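Putative glutathione-regulated potassium-efflux system protein KefB (Vibrio parahaemolyticus RIMD 2210633, PDB 3C85) probably serves as a potassium-efflux antiporter of the CPA2 family, whose TrkA-type, AMP-binding Rossmann domain is the part described here. Local coordinates at residues 114-119 and 137-142; 121-126 and 146-151. One frame throughout, in Å; residues are numbered along the deposited sequence. Where two conformers were deposited one is given.

Contact 1 of 2, residues 114-119 and 137-142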
loop_
_atom_site.group_PDB
_atom_site.type_symbol
_atom_site.label_atom_id
_atom_site.label_comp_id
_atom_site.label_asym_id
_atom_site.label_seq_id
_atom_site.Cartn_x
_atom_site.Cartn_y
_atom_site.Cartn_z
ATOM N N PRO A 114 14.159 -3.076 -1.012
ATOM C CA PRO A 114 13.806 -2.932 0.384
ATOM C C PRO A 114 14.558 -1.830 1.095
ATOM O O PRO A 114 14.184 -1.465 2.154
ATOM C CB PRO A 114 14.175 -4.292 0.962
ATOM C CG PRO A 114 15.183 -4.753 0.196
ATOM C CD PRO A 114 15.111 -4.163 -1.163
ATOM N N HIS A 115 15.604 -1.323 0.503
ATOM C CA HIS A 115 16.387 -0.267 1.065
ATOM C C HIS A 115 16.302 0.918 0.133
ATOM O O HIS A 115 16.508 0.762 -1.046
ATOM C CB HIS A 115 17.806 -0.746 1.173
ATOM C CG HIS A 115 18.733 0.185 1.876
ATOM N ND1 HIS A 115 18.503 0.667 3.133
ATOM C CD2 HIS A 115 19.928 0.673 1.505
ATOM C CE1 HIS A 115 19.509 1.423 3.498
ATOM N NE2 HIS A 115 20.386 1.440 2.527
ATOM N N HIS A 116 15.961 2.089 0.669
ATOM C CA HIS A 116 15.722 3.242 -0.210
ATOM C C HIS A 116 16.910 3.577 -1.107
ATOM O O HIS A 116 16.731 3.870 -2.292
ATOM C CB HIS A 116 15.323 4.482 0.571
ATOM C CG HIS A 116 15.349 5.727 -0.264
ATOM N ND1 HIS A 116 14.505 5.909 -1.345
ATOM C CD2 HIS A 116 16.145 6.826 -0.216
ATOM C CE1 HIS A 116 14.767 7.077 -1.907
ATOM N NE2 HIS A 116 15.758 7.652 -1.247
ATOM N N GLN A 117 18.116 3.580 -0.535
ATOM C CA GLN A 117 19.325 3.886 -1.332
ATOM C C GLN A 117 19.544 2.861 -2.445
ATOM O O GLN A 117 20.136 3.176 -3.504
ATOM C CB GLN A 117 20.576 3.936 -0.458
ATOM C CG GLN A 117 21.895 4.163 -1.263
ATOM C CD GLN A 117 21.888 5.461 -2.111
ATOM O OE1 GLN A 117 22.161 5.444 -3.327
ATOM N NE2 GLN A 117 21.552 6.577 -1.472
ATOM N N GLY A 118 19.064 1.642 -2.216
ATOM C CA GLY A 118 19.090 0.619 -3.284
ATOM C C GLY A 118 18.313 1.027 -4.525
ATOM O O GLY A 118 18.751 0.779 -5.658
ATOM N N ASN A 119 17.127 1.603 -4.328
ATOM C CA ASN A 119 16.329 2.114 -5.448
ATOM C C ASN A 119 17.068 3.224 -6.186
ATOM O O ASN A 119 17.043 3.283 -7.409
ATOM C CB ASN A 119 14.961 2.604 -4.940
ATOM C CG ASN A 119 14.080 1.447 -4.521
ATOM O OD1 ASN A 119 13.872 0.535 -5.281
ATOM N ND2 ASN A 119 13.563 1.484 -3.289
ATOM N N ALA A 137 8.725 4.414 -8.884
ATOM C CA ALA A 137 9.369 4.134 -7.601
ATOM C C ALA A 137 8.391 4.283 -6.449
ATOM O O ALA A 137 7.338 4.950 -6.564
ATOM C CB ALA A 137 10.547 5.033 -7.418
ATOM N N ILE A 138 8.718 3.663 -5.330
ATOM C CA ILE A 138 7.880 3.721 -4.163
ATOM C C ILE A 138 8.799 3.914 -2.998
ATOM O O ILE A 138 9.839 3.371 -2.969
ATOM C CB ILE A 138 7.026 2.454 -4.017
ATOM C CG1 ILE A 138 5.832 2.656 -3.103
ATOM C CG2 ILE A 138 7.847 1.274 -3.650
ATOM C CD1 ILE A 138 4.820 1.630 -3.254
ATOM N N ALA A 139 8.399 4.748 -2.060
ATOM C CA ALA A 139 9.197 5.028 -0.903
ATOM C C ALA A 139 8.369 5.428 0.330
ATOM O O ALA A 139 7.196 5.485 0.278
ATOM C CB ALA A 139 10.205 6.065 -1.217
ATOM N N GLU A 140 9.052 5.702 1.417
ATOM C CA GLU A 140 8.419 5.959 2.692
ATOM C C GLU A 140 7.960 7.382 2.994
ATOM O O GLU A 140 6.999 7.587 3.662
ATOM C CB GLU A 140 9.325 5.498 3.808
ATOM C CG GLU A 140 9.435 4.063 3.927
ATOM C CD GLU A 140 9.993 3.674 5.242
ATOM O OE1 GLU A 140 11.174 3.856 5.458
ATOM O OE2 GLU A 140 9.222 3.251 6.086
ATOM N N TYR A 141 8.729 8.332 2.505
ATOM C CA TYR A 141 8.646 9.713 2.906
ATOM C C TYR A 141 8.680 10.665 1.720
ATOM O O TYR A 141 9.306 10.385 0.743
ATOM C CB TYR A 141 9.790 10.062 3.844
ATOM C CG TYR A 141 9.869 9.251 5.114
ATOM C CD1 TYR A 141 8.931 9.393 6.104
ATOM C CD2 TYR A 141 10.888 8.385 5.329
ATOM C CE1 TYR A 141 9.020 8.665 7.280
ATOM C CE2 TYR A 141 10.983 7.665 6.474
ATOM C CZ TYR A 141 10.052 7.800 7.453
ATOM O OH TYR A 141 10.147 7.073 8.612
ATOM N N PRO A 142 8.005 11.793 1.860
ATOM C CA PRO A 142 7.977 12.767 0.761
ATOM C C PRO A 142 9.386 13.154 0.276
ATOM O O PRO A 142 9.583 13.224 -0.928
ATOM C CB PRO A 142 7.285 13.976 1.386
ATOM C CG PRO A 142 6.328 13.359 2.392
ATOM C CD PRO A 142 7.145 12.206 2.985
HETATM O O HOH W 1 12.619 3.742 -1.899
#

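Contact 2 of 2, residues 121-126 and 146-151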
loop_
_atom_site.group_PDB
_atom_site.type_symbol
_atom_site.label_atom_id
_atom_site.label_comp_id
_atom_site.label_asym_id
_atom_site.label_seq_id
_atom_site.Cartn_x
_atom_site.Cartn_y
_atom_site.Cartn_z
ATOM N N THR A 121 20.416 3.678 -6.257
ATOM C CA THR A 121 21.552 3.056 -6.975
ATOM C C THR A 121 21.098 2.276 -8.226
ATOM O O THR A 121 21.715 2.392 -9.285
ATOM C CB THR A 121 22.388 2.188 -6.009
ATOM O OG1 THR A 121 22.796 3.025 -4.921
ATOM C CG2 THR A 121 23.650 1.589 -6.682
ATOM N N ALA A 122 19.984 1.557 -8.121
ATOM C CA ALA A 122 19.403 0.872 -9.274
ATOM C C ALA A 122 19.055 1.842 -10.378
ATOM O O ALA A 122 19.321 1.554 -11.524
ATOM C CB ALA A 122 18.179 0.083 -8.890
ATOM N N LEU A 123 18.441 2.974 -10.033
ATOM C CA LEU A 123 18.118 4.019 -11.002
ATOM C C LEU A 123 19.364 4.527 -11.744
ATOM O O LEU A 123 19.346 4.680 -12.972
ATOM C CB LEU A 123 17.377 5.159 -10.312
ATOM C CG LEU A 123 17.129 6.481 -11.057
ATOM C CD1 LEU A 123 16.132 6.307 -12.185
ATOM C CD2 LEU A 123 16.653 7.521 -10.067
ATOM N N GLU A 124 20.439 4.787 -10.998
ATOM C CA GLU A 124 21.725 5.180 -11.602
ATOM C C GLU A 124 22.256 4.138 -12.599
ATOM O O GLU A 124 22.802 4.487 -13.660
ATOM C CB GLU A 124 22.776 5.415 -10.504
ATOM C CG GLU A 124 22.480 6.635 -9.630
ATOM C CD GLU A 124 23.496 6.855 -8.490
ATOM O OE1 GLU A 124 24.420 6.015 -8.357
ATOM O OE2 GLU A 124 23.377 7.870 -7.739
ATOM N N GLN A 125 22.103 2.857 -12.266
ATOM C CA GLN A 125 22.618 1.808 -13.140
ATOM C C GLN A 125 21.840 1.806 -14.448
ATOM O O GLN A 125 22.419 1.689 -15.528
ATOM C CB GLN A 125 22.559 0.437 -12.454
ATOM C CG GLN A 125 23.561 0.249 -11.342
ATOM C CD GLN A 125 24.986 0.544 -11.789
ATOM O OE1 GLN A 125 25.442 0.056 -12.819
ATOM N NE2 GLN A 125 25.697 1.338 -11.002
ATOM N N LEU A 126 20.529 1.977 -14.336
ATOM C CA LEU A 126 19.632 1.999 -15.483
ATOM C C LEU A 126 19.899 3.208 -16.372
ATOM O O LEU A 126 19.777 3.128 -17.595
ATOM C CB LEU A 126 18.205 2.041 -14.958
ATOM C CG LEU A 126 16.969 1.773 -15.806
ATOM C CD1 LEU A 126 17.038 0.430 -16.520
ATOM C CD2 LEU A 126 15.767 1.813 -14.873
ATOM N N GLU A 146 10.348 12.890 -3.650
ATOM C CA GLU A 146 10.830 14.080 -4.366
ATOM C C GLU A 146 12.235 13.851 -4.905
ATOM O O GLU A 146 12.520 14.164 -6.051
ATOM C CB GLU A 146 10.794 15.319 -3.467
ATOM C CG GLU A 146 11.060 16.605 -4.226
ATOM C CD GLU A 146 10.884 17.792 -3.358
ATOM O OE1 GLU A 146 11.853 18.130 -2.638
ATOM O OE2 GLU A 146 9.782 18.396 -3.387
ATOM N N GLY A 147 13.108 13.277 -4.084
ATOM C CA GLY A 147 14.457 12.965 -4.545
ATOM C C GLY A 147 14.511 11.996 -5.716
ATOM O O GLY A 147 15.342 12.158 -6.615
ATOM N N LEU A 148 13.647 10.984 -5.712
ATOM C CA LEU A 148 13.547 10.076 -6.859
ATOM C C LEU A 148 13.078 10.776 -8.110
ATOM O O LEU A 148 13.622 10.520 -9.194
ATOM C CB LEU A 148 12.651 8.856 -6.539
ATOM C CG LEU A 148 13.291 7.812 -5.614
ATOM C CD1 LEU A 148 12.259 6.966 -4.821
ATOM C CD2 LEU A 148 14.291 6.928 -6.321
ATOM N N LEU A 149 12.055 11.632 -7.983
ATOM C CA LEU A 149 11.644 12.484 -9.115
ATOM C C LEU A 149 12.783 13.362 -9.623
ATOM O O LEU A 149 13.050 13.458 -10.859
ATOM C CB LEU A 149 10.408 13.308 -8.744
ATOM C CG LEU A 149 9.143 12.477 -8.502
ATOM C CD1 LEU A 149 8.047 13.370 -8.068
ATOM C CD2 LEU A 149 8.756 11.770 -9.763
ATOM N N GLU A 150 13.477 14.007 -8.696
ATOM C CA GLU A 150 14.605 14.839 -9.099
ATOM C C GLU A 150 15.662 13.998 -9.849
ATOM O O GLU A 150 16.319 14.497 -10.765
ATOM C CB GLU A 150 15.243 15.490 -7.863
ATOM C CG GLU A 150 14.499 16.620 -7.230
ATOM C CD GLU A 150 15.235 17.071 -5.974
ATOM O OE1 GLU A 150 15.919 16.218 -5.367
ATOM O OE2 GLU A 150 15.165 18.243 -5.598
ATOM N N SER A 151 15.847 12.737 -9.446
ATOM C CA SER A 151 16.902 11.902 -10.020
ATOM C C SER A 151 16.483 11.321 -11.350
ATOM O O SER A 151 17.294 10.768 -12.054
ATOM C CB SER A 151 17.304 10.774 -9.056
ATOM O OG SER A 151 17.933 11.313 -7.906
#

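Contact 1 of 2, residues 114-119 and 137-142
In the beta-alpha-beta unit formed by strand 108-111, helix 116-128 and strand 134-139, the first turn of the helix faces the end of the second strand, and His116 meets Ala139 there. The nearest atoms are His116 ND1 and Ala139 CB, 4.3 Å apart, with the methyl placed obliquely to the ring; a side chain as small as alanine lets the imidazole approach the strand. No direct hydrogen bond crosses the contact. A single water bridges the two segments, lying at the edge of the His116 ring and in its plane, 2.9 Å from ND1. It accepts from Asn119 ND2 at 2.8 Å and donates to Ile138 O at 3.0 Å, whereas ND2 and that carbonyl are themselves 4.2 Å apart. Asn119 suits this buried place because its amide has two ends to use: with CG beside the backbone N (chi1 -71°), ND2 reaches the water while OD1 accepts from the backbone N of Met113. The side chain of Ile138 leaves the strand away from the helix and packs on Phe167 of the second subunit. His115, an AMP-binding residue, is the helix N-cap, and this joining of helix start to strand end belongs to the nucleotide-binding edge of a Rossmann fold.

Contact 2 of 2, residues 121-126 and 146-151
Leu123 points from helix 116-128 toward helix 142-151, near Ser151, and its CD2 methyl makes the close approaches. That methyl meets the CB of Ser151 at 3.5 Å, a carbon pair tighter than usual, with Ser151 O next at 3.9 Å. It also comes within 4.4 Å of Leu148 O, and the two leucines touch through their CD2 methyls at 4.5 Å, a looser apolar contact. The approach of Leu123 follows from its torsions: CG stands anti to the backbone N (chi1 170°), which extends the branch outward from the helix. Leu148 sets out obliquely from its own helix, and only the end of its side chain turns back toward the neighbouring one.

Ser151 fits the tight spot because its side chain is short, so CB can come close to the methyl. With OG beside the backbone N (chi1 -67°), the hydroxyl is hydrogen-bonded to Gln120 OE1 on the facing helix 116-128, which sets a polar link beside the Leu123 contact. Leucine suits position Leu123 because its branched apolar end can touch several neighbours at once: it also packs on Leu111 and Ile135 of the sheet and on Val153, while Leu148 rests on Ala137. Two neighbouring helices thus meet through Leu123 set against Ser151 and Leu148, over the parallel strands they cover, as adjacent helices do on one face of a Rossmann-type alpha/beta sheet.

Both contacts draw on helix 116-128, contact 1 at its start and contact 2 farther along, and their centres lie 10 Å apart. Leu148 joins them: its CD1 methyl packs 3.7 Å from Ala137 CB and 3.8 Å from His116 CE1, while its other methyl serves contact 2. Segments 114-119 and 121-126 both precede 137-142 and 146-151, so the segments of the two contacts alternate along the chain. Contact 1 is the nearer to the nucleotide site, since it contains His115, and the side chain of Asn119 is about 8 Å from that of Ala91. Contact 2 stands farther back, Leu123 and Ala91 having side chains about 10 Å apart. No AMP is bound to this chain.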